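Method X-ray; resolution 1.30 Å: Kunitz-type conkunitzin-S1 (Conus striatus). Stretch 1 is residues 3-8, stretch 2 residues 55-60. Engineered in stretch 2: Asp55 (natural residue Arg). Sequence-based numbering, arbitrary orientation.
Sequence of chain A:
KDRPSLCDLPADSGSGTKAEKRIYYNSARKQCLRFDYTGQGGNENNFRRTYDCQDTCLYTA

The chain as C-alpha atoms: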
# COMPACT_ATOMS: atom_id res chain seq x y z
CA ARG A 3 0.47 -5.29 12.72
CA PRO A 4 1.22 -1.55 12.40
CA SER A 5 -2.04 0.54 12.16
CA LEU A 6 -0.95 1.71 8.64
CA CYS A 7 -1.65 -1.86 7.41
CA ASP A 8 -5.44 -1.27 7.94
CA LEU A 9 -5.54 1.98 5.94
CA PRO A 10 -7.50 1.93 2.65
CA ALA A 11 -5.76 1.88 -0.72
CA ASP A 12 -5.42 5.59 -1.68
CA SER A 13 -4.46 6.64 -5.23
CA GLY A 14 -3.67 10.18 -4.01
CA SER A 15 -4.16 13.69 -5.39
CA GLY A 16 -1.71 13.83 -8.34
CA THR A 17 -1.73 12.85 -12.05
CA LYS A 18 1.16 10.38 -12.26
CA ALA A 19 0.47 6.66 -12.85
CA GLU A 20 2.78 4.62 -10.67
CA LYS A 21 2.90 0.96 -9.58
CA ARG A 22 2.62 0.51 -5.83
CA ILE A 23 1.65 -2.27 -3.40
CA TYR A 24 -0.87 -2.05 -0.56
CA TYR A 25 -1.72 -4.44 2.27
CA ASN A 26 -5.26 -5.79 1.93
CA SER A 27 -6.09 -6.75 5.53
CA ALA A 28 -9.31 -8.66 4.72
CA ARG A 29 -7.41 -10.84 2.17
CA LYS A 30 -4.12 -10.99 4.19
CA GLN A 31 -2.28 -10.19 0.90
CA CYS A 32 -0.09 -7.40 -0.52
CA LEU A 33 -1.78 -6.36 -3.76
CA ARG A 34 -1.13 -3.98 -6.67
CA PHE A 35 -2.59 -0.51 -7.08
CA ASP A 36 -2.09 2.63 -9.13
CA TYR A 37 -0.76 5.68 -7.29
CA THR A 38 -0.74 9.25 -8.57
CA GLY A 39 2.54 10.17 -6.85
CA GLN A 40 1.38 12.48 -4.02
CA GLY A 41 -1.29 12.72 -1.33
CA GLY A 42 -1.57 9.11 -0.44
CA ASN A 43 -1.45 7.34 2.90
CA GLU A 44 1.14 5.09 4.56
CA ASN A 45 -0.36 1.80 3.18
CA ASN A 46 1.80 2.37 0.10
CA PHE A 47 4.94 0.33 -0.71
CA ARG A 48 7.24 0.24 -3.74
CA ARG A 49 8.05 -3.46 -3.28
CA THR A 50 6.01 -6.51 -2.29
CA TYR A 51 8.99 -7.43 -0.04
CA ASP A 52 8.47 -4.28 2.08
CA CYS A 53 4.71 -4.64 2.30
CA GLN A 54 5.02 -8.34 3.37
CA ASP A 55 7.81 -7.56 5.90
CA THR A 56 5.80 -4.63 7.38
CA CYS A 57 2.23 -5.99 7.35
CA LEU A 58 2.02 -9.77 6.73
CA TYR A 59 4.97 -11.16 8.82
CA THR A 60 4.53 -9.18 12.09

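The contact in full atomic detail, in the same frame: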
# COMPACT_ATOMS: atom_id res chain seq x y z
N ARG A 3 0.11 -5.99 14.00
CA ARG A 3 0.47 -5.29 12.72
C ARG A 3 0.46 -3.80 12.97
O ARG A 3 -0.41 -3.32 13.70
CB ARG A 3 -0.55 -5.55 11.59
CG ARG A 3 -0.69 -7.00 11.17
CD ARG A 3 -1.49 -7.16 9.91
NE ARG A 3 -1.40 -8.52 9.38
CZ ARG A 3 -1.94 -9.59 9.95
NH1 ARG A 3 -2.55 -9.50 11.12
NH2 ARG A 3 -1.82 -10.77 9.36
N PRO A 4 1.36 -3.00 12.37
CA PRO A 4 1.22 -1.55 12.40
C PRO A 4 -0.16 -1.07 11.93
O PRO A 4 -0.72 -1.68 11.00
CB PRO A 4 2.31 -1.10 11.41
CG PRO A 4 3.35 -2.22 11.41
CD PRO A 4 2.56 -3.47 11.67
N SER A 5 -0.71 -0.01 12.52
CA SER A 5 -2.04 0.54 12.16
C SER A 5 -2.06 0.98 10.68
O SER A 5 -3.15 0.89 10.06
CB SER A 5 -2.42 1.67 13.05
OG SER A 5 -1.51 2.75 12.91
N LEU A 6 -0.92 1.31 10.06
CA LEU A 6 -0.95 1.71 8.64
C LEU A 6 -1.46 0.55 7.77
O LEU A 6 -1.99 0.80 6.71
CB LEU A 6 0.43 2.19 8.20
CG LEU A 6 1.51 1.12 8.16
CD1 LEU A 6 1.59 0.42 6.82
CD2 LEU A 6 2.82 1.75 8.49
N CYS A 7 -1.30 -0.68 8.22
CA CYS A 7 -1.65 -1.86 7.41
C CYS A 7 -3.17 -1.95 7.21
O CYS A 7 -3.59 -2.65 6.26
CB CYS A 7 -1.16 -3.14 8.08
SG CYS A 7 0.65 -3.12 8.30
N ASP A 8 -3.96 -1.26 8.05
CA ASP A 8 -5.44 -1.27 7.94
C ASP A 8 -5.95 -0.06 7.17
O ASP A 8 -7.15 -0.01 6.96
CB ASP A 8 -6.07 -1.36 9.32
CG ASP A 8 -5.74 -2.67 10.03
OD1 ASP A 8 -5.41 -3.70 9.37
OD2 ASP A 8 -5.76 -2.66 11.23
N ASP A 55 6.96 -7.65 4.68
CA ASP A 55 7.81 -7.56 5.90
C ASP A 55 7.10 -6.68 6.93
O ASP A 55 7.18 -6.92 8.12
CB ASP A 55 9.15 -7.00 5.47
CG ASP A 55 10.26 -7.09 6.50
OD1 ASP A 55 10.44 -8.15 7.11
OD2 ASP A 55 10.95 -6.11 6.63
N THR A 56 6.44 -5.62 6.48
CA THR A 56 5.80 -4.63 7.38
C THR A 56 4.46 -5.13 7.90
O THR A 56 4.15 -4.89 9.10
CB THR A 56 5.62 -3.29 6.67
OG1 THR A 56 6.89 -2.83 6.24
CG2 THR A 56 4.96 -2.25 7.54
N CYS A 57 3.65 -5.75 7.07
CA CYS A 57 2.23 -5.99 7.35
C CYS A 57 1.86 -7.47 7.48
O CYS A 57 0.96 -7.73 8.19
CB CYS A 57 1.32 -5.36 6.31
SG CYS A 57 1.39 -3.55 6.34
N LEU A 58 2.50 -8.39 6.76
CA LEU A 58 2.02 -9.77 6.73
C LEU A 58 2.77 -10.55 7.81
O LEU A 58 2.15 -11.30 8.53
CB LEU A 58 2.28 -10.33 5.34
CG LEU A 58 1.72 -11.70 5.08
CD1 LEU A 58 0.23 -11.82 5.45
CD2 LEU A 58 1.97 -12.06 3.62
N TYR A 59 4.07 -10.37 7.94
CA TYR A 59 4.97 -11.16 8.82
C TYR A 59 5.38 -10.29 10.00
O TYR A 59 6.57 -9.93 10.10
CB TYR A 59 6.16 -11.66 8.00
CG TYR A 59 5.73 -12.53 6.85
CD1 TYR A 59 5.14 -13.76 7.12
CD2 TYR A 59 5.85 -12.14 5.53
CE1 TYR A 59 4.65 -14.57 6.11
CE2 TYR A 59 5.40 -12.95 4.50
CZ TYR A 59 4.84 -14.20 4.78
OH TYR A 59 4.31 -15.02 3.80
N THR A 60 4.39 -9.90 10.79
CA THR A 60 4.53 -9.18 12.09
C THR A 60 4.33 -10.16 13.25
O THR A 60 5.22 -10.94 13.62
CB THR A 60 3.49 -8.07 12.22
OG1 THR A 60 2.26 -8.78 12.42
CG2 THR A 60 3.47 -7.11 11.04

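The two stretches lie at opposite ends of the sequence, and no touching pair is separated by fewer than 49 residues, so the contact ties the start of the chain to its end. Residues 5-8 form a short 3-10 segment, supported by the backbone hydrogen bonds Cys7 N to Pro4 O (3.0 Å) and Asp8 N to Ser5 O (3.1 Å). Against it lies the last part of a helix that begins earlier in the chain and takes a wider, pi-type turn over residues 55-58. Two C-alpha pairs define the register: Arg3 CA to Thr60 CA and Cys7 CA to Cys57 CA, each 5.7 Å apart. Both sides together bury 326 Å², a modest area for a contact that includes a covalent link.

That link is the disulfide between Cys7 and Cys57. The SG atoms of Cys7 and Cys57 are 2.1 Å apart, and the chi3 of -84° is close to the roughly 90° magnitude at which repulsion between sulfur lone pairs is least. Both cysteines adopt the m rotamer, with chi1 of -60° and -66°, and both are buried. The CA-to-CB bond of Cys7 points toward the other stretch, whereas that of Cys57 runs sideways to it.

The polar component comes from Arg3. Its NE donates to the backbone carbonyl of Cys57, with NE to O at 2.8 Å. The distance is short, but the N-H...O angle of 122° departs far from linearity, so the hydrogen bond is weak. The acceptor sits at the guanidinium edge, near its plane, where the N-H groups of that group are directed. With chi2 and chi3 both t, the side chain is extended as far as NE, and its CG passes 3.7 Å from Thr60 OG1, a van der Waals contact.

The remaining packing is largely apolar. Leu6 has a sideways CA-to-CB bond, yet the end of its side chain comes nearer, bringing CD1 to 4.0 Å from Cys57 SG, so that a methyl group packs beside the disulfide. The Pro4 ring, in a C-gamma exo pucker, meets both threonines of stretch 2: its CD lies 3.8 Å from Thr60 CG2, and its CG lies 4.2 Å from Thr56 CG2. The same Pro4 CD approaches Thr56 O to 3.3 Å, a close carbon-oxygen contact. Thr56 thus offers its methyl to the proline, while its hydroxyl is hydrogen-bonded elsewhere in the structure.

Asp55, an engineered substitution for Arg, takes no part: its side chain is out of reach of stretch 1.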